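Local coordinates for putative laminarinase (Phanerochaete chrysosporium, PDB 2W39), which probably hydrolyses beta-glucans such as laminarin and lichenin, as an extracellular beta-sandwich enzyme of glycoside hydrolase family 16, at residues T131-A136 with C155-D160; C138-S143 with A229-T234; I77-T82 with F242-I247; D124-A129 with N173-S178. All coordinates share one frame; numbering follows the deposited sequence.

Interaction 1 of 4, residues T131-A136 with C155-D160; sequences TLHTGA and CDVNTD. With LGC (D-glucono-1,5-lactone), chain D; BGC (beta-D-glucopyranose), chain B.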
loop_
_atom_site.group_PDB
_atom_site.type_symbol
_atom_site.label_atom_id
_atom_site.label_comp_id
_atom_site.label_asym_id
_atom_site.label_seq_id
_atom_site.Cartn_x
_atom_site.Cartn_y
_atom_site.Cartn_z
ATOM N N THR A 131 -6.715 6.009 1.498
ATOM C CA THR A 131 -8.085 5.992 0.979
ATOM C C THR A 131 -8.865 4.854 1.601
ATOM O O THR A 131 -8.341 3.744 1.761
ATOM C CB THR A 131 -8.044 5.791 -0.551
ATOM O OG1 THR A 131 -7.159 6.749 -1.140
ATOM C CG2 THR A 131 -9.405 5.948 -1.177
ATOM N N LEU A 132 -10.138 5.121 1.900
ATOM C CA LEU A 132 -11.051 4.023 2.230
ATOM C C LEU A 132 -11.991 3.758 1.070
ATOM O O LEU A 132 -12.443 4.694 0.390
ATOM C CB LEU A 132 -11.915 4.317 3.457
ATOM C CG LEU A 132 -11.210 4.816 4.710
ATOM C CD1 LEU A 132 -12.196 4.904 5.852
ATOM C CD2 LEU A 132 -10.020 3.955 5.101
ATOM N N HIS A 133 -12.308 2.485 0.866
ATOM C CA HIS A 133 -13.354 2.069 -0.075
ATOM C C HIS A 133 -14.323 1.206 0.710
ATOM O O HIS A 133 -13.906 0.256 1.372
ATOM C CB HIS A 133 -12.771 1.222 -1.211
ATOM C CG HIS A 133 -11.676 1.882 -1.984
ATOM N ND1 HIS A 133 -11.794 2.207 -3.315
ATOM C CD2 HIS A 133 -10.418 2.235 -1.625
ATOM C CE1 HIS A 133 -10.665 2.749 -3.740
ATOM N NE2 HIS A 133 -9.816 2.783 -2.731
ATOM N N THR A 134 -15.611 1.544 0.635
ATOM C CA THR A 134 -16.636 0.867 1.417
ATOM C C THR A 134 -17.883 0.672 0.566
ATOM O O THR A 134 -17.971 1.152 -0.574
ATOM C CB THR A 134 -17.029 1.684 2.675
ATOM O OG1 THR A 134 -17.685 2.892 2.265
ATOM C CG2 THR A 134 -15.825 2.028 3.537
ATOM N N GLY A 135 -18.858 -0.000 1.156
ATOM C CA GLY A 135 -20.237 0.053 0.661
ATOM C C GLY A 135 -20.973 1.309 1.105
ATOM O O GLY A 135 -20.386 2.304 1.549
ATOM N N ALA A 136 -22.294 1.256 0.980
ATOM C CA ALA A 136 -23.150 2.422 1.128
ATOM C C ALA A 136 -23.099 3.079 2.494
ATOM O O ALA A 136 -22.866 2.411 3.515
ATOM C CB ALA A 136 -24.587 2.048 0.796
ATOM N N CYS A 155 -16.935 7.626 0.693
ATOM C CA CYS A 155 -16.151 6.381 0.646
ATOM C C CYS A 155 -16.843 5.251 -0.106
ATOM O O CYS A 155 -16.202 4.248 -0.421
ATOM C CB CYS A 155 -15.838 5.871 2.058
ATOM S SG CYS A 155 -15.216 7.106 3.228
ATOM N N ASP A 156 -18.150 5.396 -0.346
ATOM C CA ASP A 156 -18.971 4.359 -0.959
ATOM C C ASP A 156 -18.612 4.210 -2.420
ATOM O O ASP A 156 -18.884 5.106 -3.233
ATOM C CB ASP A 156 -20.450 4.765 -0.827
ATOM C CG ASP A 156 -21.401 3.855 -1.582
ATOM O OD1 ASP A 156 -21.041 2.693 -1.886
ATOM O OD2 ASP A 156 -22.539 4.316 -1.855
ATOM N N VAL A 157 -18.058 3.055 -2.778
ATOM C CA VAL A 157 -17.587 2.853 -4.151
ATOM C C VAL A 157 -18.728 2.853 -5.180
ATOM O O VAL A 157 -18.501 3.127 -6.363
ATOM C CB VAL A 157 -16.753 1.576 -4.303
ATOM C CG1 VAL A 157 -15.568 1.581 -3.341
ATOM C CG2 VAL A 157 -17.595 0.355 -4.051
ATOM N N ASN A 158 -19.940 2.559 -4.711
ATOM C CA ASN A 158 -21.132 2.470 -5.553
ATOM C C ASN A 158 -21.647 3.836 -6.011
ATOM O O ASN A 158 -22.416 3.923 -6.985
ATOM C CB ASN A 158 -22.242 1.728 -4.789
ATOM C CG ASN A 158 -21.814 0.333 -4.315
ATOM O OD1 ASN A 158 -21.748 0.050 -3.106
ATOM N ND2 ASN A 158 -21.525 -0.543 -5.266
ATOM N N THR A 159 -21.256 4.896 -5.303
ATOM C CA THR A 159 -21.771 6.243 -5.577
ATOM C C THR A 159 -20.687 7.324 -5.730
ATOM O O THR A 159 -21.016 8.496 -5.987
ATOM C CB THR A 159 -22.811 6.701 -4.507
ATOM O OG1 THR A 159 -22.201 6.711 -3.207
ATOM C CG2 THR A 159 -24.059 5.790 -4.490
ATOM N N ASP A 160 -19.412 6.910 -5.686
ATOM C CA ASP A 160 -18.270 7.803 -5.988
ATOM C C ASP A 160 -17.484 7.459 -7.273
ATOM O O ASP A 160 -16.835 8.332 -7.864
ATOM C CB ASP A 160 -17.320 7.976 -4.774
ATOM C CG ASP A 160 -16.589 6.685 -4.370
ATOM O OD1 ASP A 160 -16.352 5.796 -5.216
ATOM O OD2 ASP A 160 -16.228 6.565 -3.181
HETATM C C1 LGC D . -7.771 0.274 -4.639
HETATM C C2 LGC D . -8.679 -0.715 -5.307
HETATM O O5 LGC D . -6.456 -0.083 -4.110
HETATM O O1 LGC D . -8.127 1.437 -4.536
HETATM O O2 LGC D . -9.980 -0.703 -4.689
HETATM C C3 LGC D . -8.059 -2.118 -5.299
HETATM O O3 LGC D . -8.676 -2.933 -6.309
HETATM C C4 LGC D . -6.550 -2.026 -5.528
HETATM O O4 LGC D . -5.987 -3.308 -5.789
HETATM C C5 LGC D . -5.945 -1.414 -4.271
HETATM C C6 LGC D . -4.421 -1.333 -4.250
HETATM O O6 LGC D . -3.892 -0.642 -5.391
HETATM C C2 BGC B . -8.393 -0.387 -5.432
HETATM C C3 BGC B . -8.047 -1.873 -5.299
HETATM C C4 BGC B . -6.557 -2.044 -5.539
HETATM C C5 BGC B . -5.846 -1.380 -4.369
HETATM C C6 BGC B . -4.338 -1.577 -4.446
HETATM C C1 BGC B . -7.357 0.587 -4.834
HETATM O O1 BGC B . -7.033 1.592 -5.813
HETATM O O2 BGC B . -9.677 -0.140 -4.836
HETATM O O3 BGC B . -8.820 -2.666 -6.218
HETATM O O4 BGC B . -6.201 -3.423 -5.621
HETATM O O5 BGC B . -6.123 0.029 -4.334
HETATM O O6 BGC B . -3.772 -0.615 -5.344
#

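Interaction 2 of 4, residues C138-S143 with A229-T234; sequences CAMPAS and AFFPNT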
loop_
_atom_site.group_PDB
_atom_site.type_symbol
_atom_site.label_atom_id
_atom_site.label_comp_id
_atom_site.label_asym_id
_atom_site.label_seq_id
_atom_site.Cartn_x
_atom_site.Cartn_y
_atom_site.Cartn_z
ATOM N N CYS A 138 -21.178 5.806 3.917
ATOM C CA CYS A 138 -19.932 6.066 4.599
ATOM C C CYS A 138 -19.288 7.268 3.928
ATOM O O CYS A 138 -18.781 7.169 2.810
ATOM C CB CYS A 138 -19.026 4.834 4.551
ATOM S SG CYS A 138 -17.430 5.072 5.355
ATOM N N ALA A 139 -19.279 8.396 4.632
ATOM C CA ALA A 139 -18.686 9.635 4.145
ATOM C C ALA A 139 -17.814 10.237 5.248
ATOM O O ALA A 139 -17.838 9.755 6.390
ATOM C CB ALA A 139 -19.762 10.626 3.685
ATOM N N MET A 140 -17.080 11.298 4.890
ATOM C CA MET A 140 -16.135 11.947 5.782
ATOM C C MET A 140 -16.466 13.433 5.868
ATOM O O MET A 140 -16.894 14.039 4.879
ATOM C CB MET A 140 -14.704 11.763 5.265
ATOM C CG MET A 140 -14.241 10.312 5.291
ATOM S SD MET A 140 -14.148 9.707 7.000
ATOM C CE MET A 140 -14.800 8.037 6.859
ATOM N N PRO A 141 -16.262 14.036 7.049
ATOM C CA PRO A 141 -16.538 15.456 7.187
ATOM C C PRO A 141 -15.539 16.296 6.418
ATOM O O PRO A 141 -14.403 15.877 6.196
ATOM C CB PRO A 141 -16.441 15.713 8.697
ATOM C CG PRO A 141 -15.767 14.559 9.277
ATOM C CD PRO A 141 -15.791 13.430 8.305
ATOM N N ALA A 142 -15.967 17.485 6.009
ATOM C CA ALA A 142 -15.111 18.363 5.219
ATOM C C ALA A 142 -13.845 18.774 5.975
ATOM O O ALA A 142 -12.784 18.927 5.372
ATOM C CB ALA A 142 -15.885 19.605 4.787
ATOM N N SER A 143 -13.974 18.942 7.287
ATOM C CA SER A 143 -12.859 19.347 8.128
ATOM C C SER A 143 -12.696 18.357 9.267
ATOM O O SER A 143 -13.639 18.091 10.004
ATOM C CB SER A 143 -13.101 20.763 8.675
ATOM O OG SER A 143 -12.010 21.213 9.463
ATOM N N ALA A 229 -3.589 11.069 7.734
ATOM C CA ALA A 229 -4.966 10.900 7.268
ATOM C C ALA A 229 -5.813 10.455 8.445
ATOM O O ALA A 229 -5.409 9.603 9.229
ATOM C CB ALA A 229 -5.049 9.850 6.144
ATOM N N PHE A 230 -7.003 11.038 8.553
ATOM C CA PHE A 230 -7.971 10.727 9.612
ATOM C C PHE A 230 -9.307 10.475 8.953
ATOM O O PHE A 230 -9.803 11.285 8.154
ATOM C CB PHE A 230 -8.053 11.935 10.554
ATOM C CG PHE A 230 -8.982 11.787 11.760
ATOM C CD1 PHE A 230 -9.578 12.926 12.289
ATOM C CD2 PHE A 230 -9.220 10.565 12.395
ATOM C CE1 PHE A 230 -10.389 12.864 13.408
ATOM C CE2 PHE A 230 -10.030 10.493 13.525
ATOM C CZ PHE A 230 -10.613 11.656 14.027
ATOM N N PHE A 231 -9.882 9.335 9.306
ATOM C CA PHE A 231 -11.197 8.901 8.842
ATOM C C PHE A 231 -12.049 8.669 10.082
ATOM O O PHE A 231 -12.117 7.561 10.610
ATOM C CB PHE A 231 -11.073 7.634 8.003
ATOM C CG PHE A 231 -10.220 7.816 6.787
ATOM C CD1 PHE A 231 -8.899 7.348 6.758
ATOM C CD2 PHE A 231 -10.724 8.466 5.657
ATOM C CE1 PHE A 231 -8.115 7.537 5.610
ATOM C CE2 PHE A 231 -9.941 8.647 4.514
ATOM C CZ PHE A 231 -8.635 8.177 4.498
ATOM N N PRO A 232 -12.678 9.740 10.602
ATOM C CA PRO A 232 -13.495 9.607 11.812
ATOM C C PRO A 232 -14.841 8.956 11.478
ATOM O O PRO A 232 -15.180 8.739 10.307
ATOM C CB PRO A 232 -13.699 11.060 12.233
ATOM C CG PRO A 232 -13.666 11.809 10.960
ATOM C CD PRO A 232 -12.609 11.129 10.113
ATOM N N ASN A 233 -15.621 8.671 12.517
ATOM C CA ASN A 233 -16.927 8.060 12.324
ATOM C C ASN A 233 -18.092 9.036 12.262
ATOM O O ASN A 233 -19.255 8.621 12.269
ATOM C CB ASN A 233 -17.169 6.959 13.369
ATOM C CG ASN A 233 -17.353 7.495 14.781
ATOM O OD1 ASN A 233 -17.189 8.691 15.038
ATOM N ND2 ASN A 233 -17.692 6.605 15.710
ATOM N N THR A 234 -17.787 10.323 12.142
ATOM C CA THR A 234 -18.818 11.359 12.109
ATOM C C THR A 234 -19.975 11.023 11.172
ATOM O O THR A 234 -21.150 11.214 11.518
ATOM C CB THR A 234 -18.168 12.665 11.656
ATOM O OG1 THR A 234 -17.004 12.887 12.455
ATOM C CG2 THR A 234 -19.110 13.852 11.788
HETATM O O HOH W 1 -17.075 10.242 8.959
#

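Interaction 3 of 4, residues I77-T82 with F242-I247; sequences IKTYTT and FDANNI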
loop_
_atom_site.group_PDB
_atom_site.type_symbol
_atom_site.label_atom_id
_atom_site.label_comp_id
_atom_site.label_asym_id
_atom_site.label_seq_id
_atom_site.Cartn_x
_atom_site.Cartn_y
_atom_site.Cartn_z
ATOM N N ILE A 77 -1.658 -14.217 6.171
ATOM C CA ILE A 77 -2.562 -15.330 6.450
ATOM C C ILE A 77 -3.596 -14.882 7.496
ATOM O O ILE A 77 -4.784 -15.173 7.372
ATOM C CB ILE A 77 -1.772 -16.591 6.870
ATOM C CG1 ILE A 77 -0.978 -17.124 5.672
ATOM C CG2 ILE A 77 -2.719 -17.669 7.415
ATOM C CD1 ILE A 77 0.079 -18.150 6.035
ATOM N N LYS A 78 -3.138 -14.185 8.531
ATOM C CA LYS A 78 -4.046 -13.686 9.541
ATOM C C LYS A 78 -4.873 -12.512 9.055
ATOM O O LYS A 78 -4.494 -11.794 8.112
ATOM C CB LYS A 78 -3.263 -13.283 10.777
ATOM C CG LYS A 78 -2.759 -14.511 11.510
ATOM C CD LYS A 78 -1.795 -14.166 12.609
ATOM C CE LYS A 78 -2.467 -13.490 13.766
ATOM N NZ LYS A 78 -1.494 -13.397 14.899
ATOM N N THR A 79 -6.016 -12.322 9.710
ATOM C CA THR A 79 -6.863 -11.163 9.482
ATOM C C THR A 79 -6.967 -10.347 10.774
ATOM O O THR A 79 -6.678 -10.855 11.865
ATOM C CB THR A 79 -8.265 -11.566 9.013
ATOM O OG1 THR A 79 -8.834 -12.361 10.048
ATOM C CG2 THR A 79 -8.221 -12.337 7.717
ATOM N N TYR A 80 -7.414 -9.100 10.640
ATOM C CA TYR A 80 -7.352 -8.102 11.704
ATOM C C TYR A 80 -8.589 -7.230 11.684
ATOM O O TYR A 80 -9.128 -6.915 10.626
ATOM C CB TYR A 80 -6.086 -7.213 11.559
ATOM C CG TYR A 80 -4.829 -8.046 11.532
ATOM C CD1 TYR A 80 -4.242 -8.485 12.718
ATOM C CD2 TYR A 80 -4.269 -8.456 10.323
ATOM C CE1 TYR A 80 -3.133 -9.305 12.709
ATOM C CE2 TYR A 80 -3.158 -9.275 10.300
ATOM C CZ TYR A 80 -2.578 -9.688 11.493
ATOM O OH TYR A 80 -1.467 -10.500 11.458
ATOM N N THR A 81 -9.013 -6.812 12.875
ATOM C CA THR A 81 -10.114 -5.854 13.022
ATOM C C THR A 81 -9.540 -4.590 13.687
ATOM O O THR A 81 -8.936 -3.768 12.992
ATOM C CB THR A 81 -11.327 -6.455 13.760
ATOM O OG1 THR A 81 -10.916 -6.923 15.051
ATOM C CG2 THR A 81 -11.926 -7.616 12.938
ATOM N N THR A 82 -9.710 -4.437 15.001
ATOM C CA THR A 82 -9.081 -3.336 15.724
ATOM C C THR A 82 -7.604 -3.667 15.944
ATOM O O THR A 82 -7.258 -4.686 16.562
ATOM C CB THR A 82 -9.810 -3.080 17.033
ATOM O OG1 THR A 82 -11.109 -2.584 16.705
ATOM C CG2 THR A 82 -9.071 -2.069 17.897
ATOM N N PHE A 242 -16.236 -2.266 7.940
ATOM C CA PHE A 242 -15.005 -3.035 7.865
ATOM C C PHE A 242 -15.161 -4.324 8.621
ATOM O O PHE A 242 -15.696 -4.333 9.742
ATOM C CB PHE A 242 -13.815 -2.250 8.453
ATOM C CG PHE A 242 -13.325 -1.169 7.541
ATOM C CD1 PHE A 242 -13.997 0.041 7.471
ATOM C CD2 PHE A 242 -12.213 -1.373 6.735
ATOM C CE1 PHE A 242 -13.577 1.035 6.571
ATOM C CE2 PHE A 242 -11.780 -0.395 5.860
ATOM C CZ PHE A 242 -12.471 0.798 5.764
ATOM N N ASP A 243 -14.699 -5.430 8.094
ATOM C CA ASP A 243 -14.693 -6.616 8.920
ATOM C C ASP A 243 -13.226 -7.080 9.003
ATOM O O ASP A 243 -12.311 -6.247 8.887
ATOM C CB ASP A 243 -15.695 -7.655 8.387
ATOM C CG ASP A 243 -15.488 -8.014 6.931
ATOM O OD1 ASP A 243 -14.354 -7.922 6.420
ATOM O OD2 ASP A 243 -16.502 -8.411 6.314
ATOM N N ALA A 244 -12.969 -8.360 9.224
ATOM C CA ALA A 244 -11.606 -8.819 9.419
ATOM C C ALA A 244 -10.864 -8.756 8.083
ATOM O O ALA A 244 -11.296 -9.365 7.102
ATOM C CB ALA A 244 -11.596 -10.237 9.990
ATOM N N ASN A 245 -9.774 -7.991 8.040
ATOM C CA ASN A 245 -9.049 -7.731 6.797
ATOM C C ASN A 245 -7.653 -8.349 6.845
ATOM O O ASN A 245 -7.006 -8.364 7.890
ATOM C CB ASN A 245 -8.865 -6.215 6.595
ATOM C CG ASN A 245 -10.100 -5.471 6.103
ATOM O OD1 ASN A 245 -11.226 -5.992 6.030
ATOM N ND2 ASN A 245 -9.879 -4.223 5.755
ATOM N N ASN A 246 -7.187 -8.798 5.686
ATOM C CA ASN A 246 -5.784 -9.171 5.491
ATOM C C ASN A 246 -4.973 -7.932 5.124
ATOM O O ASN A 246 -5.512 -6.967 4.566
ATOM C CB ASN A 246 -5.625 -10.163 4.326
ATOM C CG ASN A 246 -6.525 -11.379 4.444
ATOM O OD1 ASN A 246 -7.703 -11.316 4.091
ATOM N ND2 ASN A 246 -5.969 -12.486 4.934
ATOM N N ILE A 247 -3.674 -8.019 5.403
ATOM C CA ILE A 247 -2.707 -7.038 4.907
ATOM C C ILE A 247 -2.158 -7.532 3.566
ATOM O O ILE A 247 -1.789 -8.715 3.434
ATOM C CB ILE A 247 -1.550 -6.860 5.923
ATOM C CG1 ILE A 247 -2.078 -6.209 7.201
ATOM C CG2 ILE A 247 -0.381 -6.063 5.314
ATOM C CD1 ILE A 247 -1.133 -6.276 8.405
#

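Interaction 4 of 4, residues D124-A129 with N173-S178; sequences DQSPNA and NSYGPS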
loop_
_atom_site.group_PDB
_atom_site.type_symbol
_atom_site.label_atom_id
_atom_site.label_comp_id
_atom_site.label_asym_id
_atom_site.label_seq_id
_atom_site.Cartn_x
_atom_site.Cartn_y
_atom_site.Cartn_z
ATOM N N ASP A 124 4.941 7.169 -10.384
ATOM C CA ASP A 124 5.862 8.045 -9.651
ATOM C C ASP A 124 5.244 9.369 -9.197
ATOM O O ASP A 124 5.956 10.295 -8.825
ATOM C CB ASP A 124 7.168 8.271 -10.451
ATOM C CG ASP A 124 7.923 6.986 -10.699
ATOM O OD1 ASP A 124 7.876 6.081 -9.843
ATOM O OD2 ASP A 124 8.603 6.881 -11.749
ATOM N N GLN A 125 3.922 9.462 -9.201
ATOM C CA GLN A 125 3.272 10.731 -8.885
ATOM C C GLN A 125 3.015 10.918 -7.400
ATOM O O GLN A 125 1.997 10.494 -6.860
ATOM C CB GLN A 125 1.966 10.877 -9.671
ATOM C CG GLN A 125 2.159 10.834 -11.171
ATOM C CD GLN A 125 3.104 11.900 -11.652
ATOM O OE1 GLN A 125 2.762 13.084 -11.652
ATOM N NE2 GLN A 125 4.301 11.498 -12.067
ATOM N N SER A 126 3.963 11.577 -6.733
ATOM C CA SER A 126 3.788 12.009 -5.343
ATOM C C SER A 126 2.643 13.020 -5.271
ATOM O O SER A 126 2.310 13.650 -6.281
ATOM C CB SER A 126 5.072 12.660 -4.811
ATOM O OG SER A 126 6.081 11.699 -4.568
ATOM N N PRO A 127 2.036 13.190 -4.090
ATOM C CA PRO A 127 2.230 12.492 -2.826
ATOM C C PRO A 127 1.453 11.183 -2.713
ATOM O O PRO A 127 0.649 10.817 -3.574
ATOM C CB PRO A 127 1.688 13.496 -1.816
ATOM C CG PRO A 127 0.534 14.108 -2.533
ATOM C CD PRO A 127 0.986 14.226 -3.969
ATOM N N ASN A 128 1.703 10.490 -1.611
ATOM C CA ASN A 128 0.967 9.289 -1.260
ATOM C C ASN A 128 -0.512 9.608 -1.069
ATOM O O ASN A 128 -0.866 10.690 -0.602
ATOM C CB ASN A 128 1.510 8.726 0.052
ATOM C CG ASN A 128 0.934 7.370 0.368
ATOM O OD1 ASN A 128 1.025 6.467 -0.452
ATOM N ND2 ASN A 128 0.312 7.228 1.536
ATOM N N ALA A 129 -1.341 8.633 -1.408
ATOM C CA ALA A 129 -2.782 8.701 -1.154
ATOM C C ALA A 129 -3.158 7.613 -0.150
ATOM O O ALA A 129 -2.730 6.464 -0.294
ATOM C CB ALA A 129 -3.567 8.521 -2.449
ATOM N N ASN A 173 8.010 13.546 -0.094
ATOM C CA ASN A 173 8.789 12.383 0.305
ATOM C C ASN A 173 7.944 11.276 0.931
ATOM O O ASN A 173 8.472 10.269 1.370
ATOM C CB ASN A 173 9.983 12.781 1.179
ATOM C CG ASN A 173 9.574 13.332 2.542
ATOM O OD1 ASN A 173 8.409 13.243 2.955
ATOM N ND2 ASN A 173 10.541 13.905 3.254
ATOM N N SER A 174 6.622 11.459 0.919
ATOM C CA SER A 174 5.693 10.384 1.240
ATOM C C SER A 174 5.612 9.307 0.175
ATOM O O SER A 174 5.066 8.227 0.448
ATOM C CB SER A 174 4.287 10.954 1.461
ATOM O OG SER A 174 3.734 11.523 0.268
ATOM N N TYR A 175 6.130 9.562 -1.031
ATOM C CA TYR A 175 5.877 8.634 -2.124
ATOM C C TYR A 175 6.956 8.712 -3.199
ATOM O O TYR A 175 7.569 9.763 -3.408
ATOM C CB TYR A 175 4.497 8.965 -2.768
ATOM C CG TYR A 175 4.056 7.912 -3.741
ATOM C CD1 TYR A 175 3.483 6.725 -3.276
ATOM C CD2 TYR A 175 4.295 8.040 -5.110
ATOM C CE1 TYR A 175 3.158 5.683 -4.146
ATOM C CE2 TYR A 175 3.965 7.009 -5.994
ATOM C CZ TYR A 175 3.407 5.837 -5.502
ATOM O OH TYR A 175 3.093 4.799 -6.333
ATOM N N GLY A 176 7.157 7.597 -3.890
ATOM C CA GLY A 176 7.812 7.623 -5.186
ATOM C C GLY A 176 9.305 7.847 -5.112
ATOM O O GLY A 176 9.949 7.590 -4.085
ATOM N N PRO A 177 9.883 8.332 -6.223
ATOM C CA PRO A 177 11.303 8.675 -6.238
ATOM C C PRO A 177 11.723 9.580 -5.072
ATOM O O PRO A 177 12.830 9.413 -4.542
ATOM C CB PRO A 177 11.458 9.395 -7.586
ATOM C CG PRO A 177 10.444 8.693 -8.472
ATOM C CD PRO A 177 9.249 8.489 -7.550
ATOM N N SER A 178 10.872 10.517 -4.669
ATOM C CA SER A 178 11.207 11.391 -3.533
ATOM C C SER A 178 11.392 10.565 -2.245
ATOM O O SER A 178 12.372 10.713 -1.512
ATOM C CB SER A 178 10.087 12.403 -3.332
ATOM O OG SER A 178 10.354 13.247 -2.236
HETATM O O HOH W 2 4.498 4.818 -8.712
HETATM O O HOH W 3 8.464 11.373 -5.947
#

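Interaction 1 of 4, residues T131-A136 with C155-D160
A single beta bridge between Thr134 and Asp156 runs directly into an N-capped helical turn, joining residues that follow on from strand 129-133, at the sugar pocket, to helix 157-160. Thr134 uses both of its backbone polar groups. Its N donates to Cys155 O (3.0 Å) from above the carbonyl plane, while its O receives the straighter bond from Val157 N (2.9 Å, N-H...O angle 168°). Asp156, held between these two bonds, is the N-cap residue. Its CG is anti to the backbone N (chi1 173°), 3.5 Å from Ala136 CA; the carboxylate it carries also serves the helix. OD1 accepts from Asn158 N at 3.0 Å and OD2 from Thr159 OG1 at 2.8 Å, each donor standing above the carboxylate plane. An alanine in place of Asp156 would probably leave Asn158 N without its capping acceptor, take one partner from Thr159 OG1 and open a gap beside Ala136. On the pocket side Val157 CG1 packs 3.5 Å from His133 CB and lies in the plane of the imidazole, at its edge. His133 ND1 is hydrogen-bonded to Asn162, which helps to fix the rotation of the ring. The lactone and a glucose unit, modelled in overlapping positions, place their O2 atoms over one ring face near the rim, and His133 NE2 comes within 2.8 Å of the lactone O1.

Interaction 2 of 4, residues C138-S143 with A229-T234
Met140 meets Phe231 at the rim of its ring, a Met-aromatic contact in a pairing of segments that has no direct hydrogen bond across it. The sulfur SD of Met140 lies 5.2 Å from the centroid of the Phe231 ring and 85° off its normal, and CG of Met140 sits in the same plane at the ring edge, next to CD2. The thioether chain is bent at chi2 (-65°), which places SD, and again at chi3; the side chain crosses that of Phe231 at about a right angle, with SD 3.6 Å from Phe231 CA. The methyl CE of Met140 turns to the backbone, 3.5 Å from Pro232 O. An alanine in place of Met140 would probably open a gap along the Phe231 edge and leave the CD atom of Pro232 without its sulfur neighbour.

The prolines add a second patch. Pro141 and Pro232 reach toward each other tip to tip, CD of Pro141 to CG of Pro232 at 3.8 Å, and Thr234 packs its CB and OG1 against Pro141 CG. The polar link is indirect: one water donates to Ala139 O (2.7 Å) and to Pro232 O (2.8 Å), bridging two carbonyl oxygens, both acceptors, which need a donor between them.

Around this patch, strand 138-139 pairs with strand 235-236 and is tied to it by the Cys138-Cys236 disulfide. Phe231 packs on Leu132 of strand 129-133 and on Ile196 of strand 195-202, so the contact fastens a peripheral loop to the edge of the beta sandwich.

Interaction 3 of 4, residues I77-T82 with F242-I247
Tyr80 and Asn245 form one antiparallel, hydrogen-bonded bridge, and the polar backbone contacts of this pairing centre on their two carbonyls. Tyr80 N donates to Asn245 O at 2.9 Å with a bent angle of 133°, whereas the return bond from Asn245 N to Tyr80 O, also 2.9 Å, is nearly straight at 169°. Each carbonyl oxygen takes a CA-H...O contact as well: Thr79 CA stands 3.2 Å from Asn245 O, and Ala244 CA 3.4 Å from Tyr80 O.

Side-chain packing flanks the bridge. Thr79, with CG2 anti to its carbonyl carbon, turns that methyl against the amide of Asn246, 3.6 Å from ND2, while its OG1 touches Ala244 CB. Ala244 is met from a second residue too, Thr81 CG2 lying 3.7 Å from its CA. Beyond them, Ile247 CD1 approaches CE2 of the Tyr80 ring at 4.1 Å.

The polar ends are anchored outside the pair: Tyr80 OH bonds to Asp7, Lys78 makes salt bridges to Glu6 and Asp7, and Asn246 ND2 donates to Ser76 O.

Residues 77-82 form the connection by which the chain passes from strand 69-76 of one sheet to strand 83-89 of the other. Strand 246-253 pairs with both 69-76 and 98-105, so the bridge prolongs the pairing of 246-253 with 69-76 into that connection at the margin of the sandwich.

Interaction 4 of 4, residues D124-A129 with N173-S178
Tyr175 and Ser174 pack closely against Asn128, whereas toward Asp124 a water joins direct packing on Pro177. On the tight side Asn128 N donates to Ser174 OG in an almost linear bond (3.0 Å, 175°), and that hydroxyl also bonds to Thr171 O, so two partners grip it. Pro127, which follows a cis peptide bond, rests its CB on the same OG. Tyr175 CB lies 3.4 Å from Asn128 N, and its ring passes the Asn128 amide with the two planes only 18° apart, CD1 at 3.8 Å from OD1. The amide is fixed by hydrogen bonds to Glu120 N and Ile118 O. Tyr175 CG is anti to the backbone N (chi1 -170°), near Asn128; farther out the ring has CD2 3.8 Å from Gln125 O and turns its edge to Asp124 C. A water bridges Asp124 N and Tyr175 OH, and this side chain is about 9 Å from the bound lactone.

The looser side lies at Pro177 and Ser178. Asp124 crosses Pro177 at about a right angle, CB to CD at 3.6 Å, and a second water bridges Ser126 OG and Ser178 N, doubtfully, since Ser126 has two conformers.

The loop 124-129 connects strand 115-120 to strand 129-133. The contact joins this loop to the chain entering helix 176-181, and Tyr175 packs on Pro100 of strand 98-105.

Followed from the N terminus, the chain first meets interaction 3, whose partner 242-247 comes so late that the long loop it closes contains the other three. Within it, 124-129 returns to 173-178 in interaction 4, and inside that smaller loop 131-136 pairs with 155-160 in interaction 1. Interaction 2 breaks the nesting: 138-143 starts within both loops, but its mate 229-234 lies beyond them, so it crosses interactions 1 and 4. Interaction 3 joins the connection between the two sheets to strand 246-253; interactions 1 and 2, touching through Leu132 on Phe231, hold the loops around strands 129-133 and 229-232; interaction 4 ties the loop before strand 129-133 to helix 176-181.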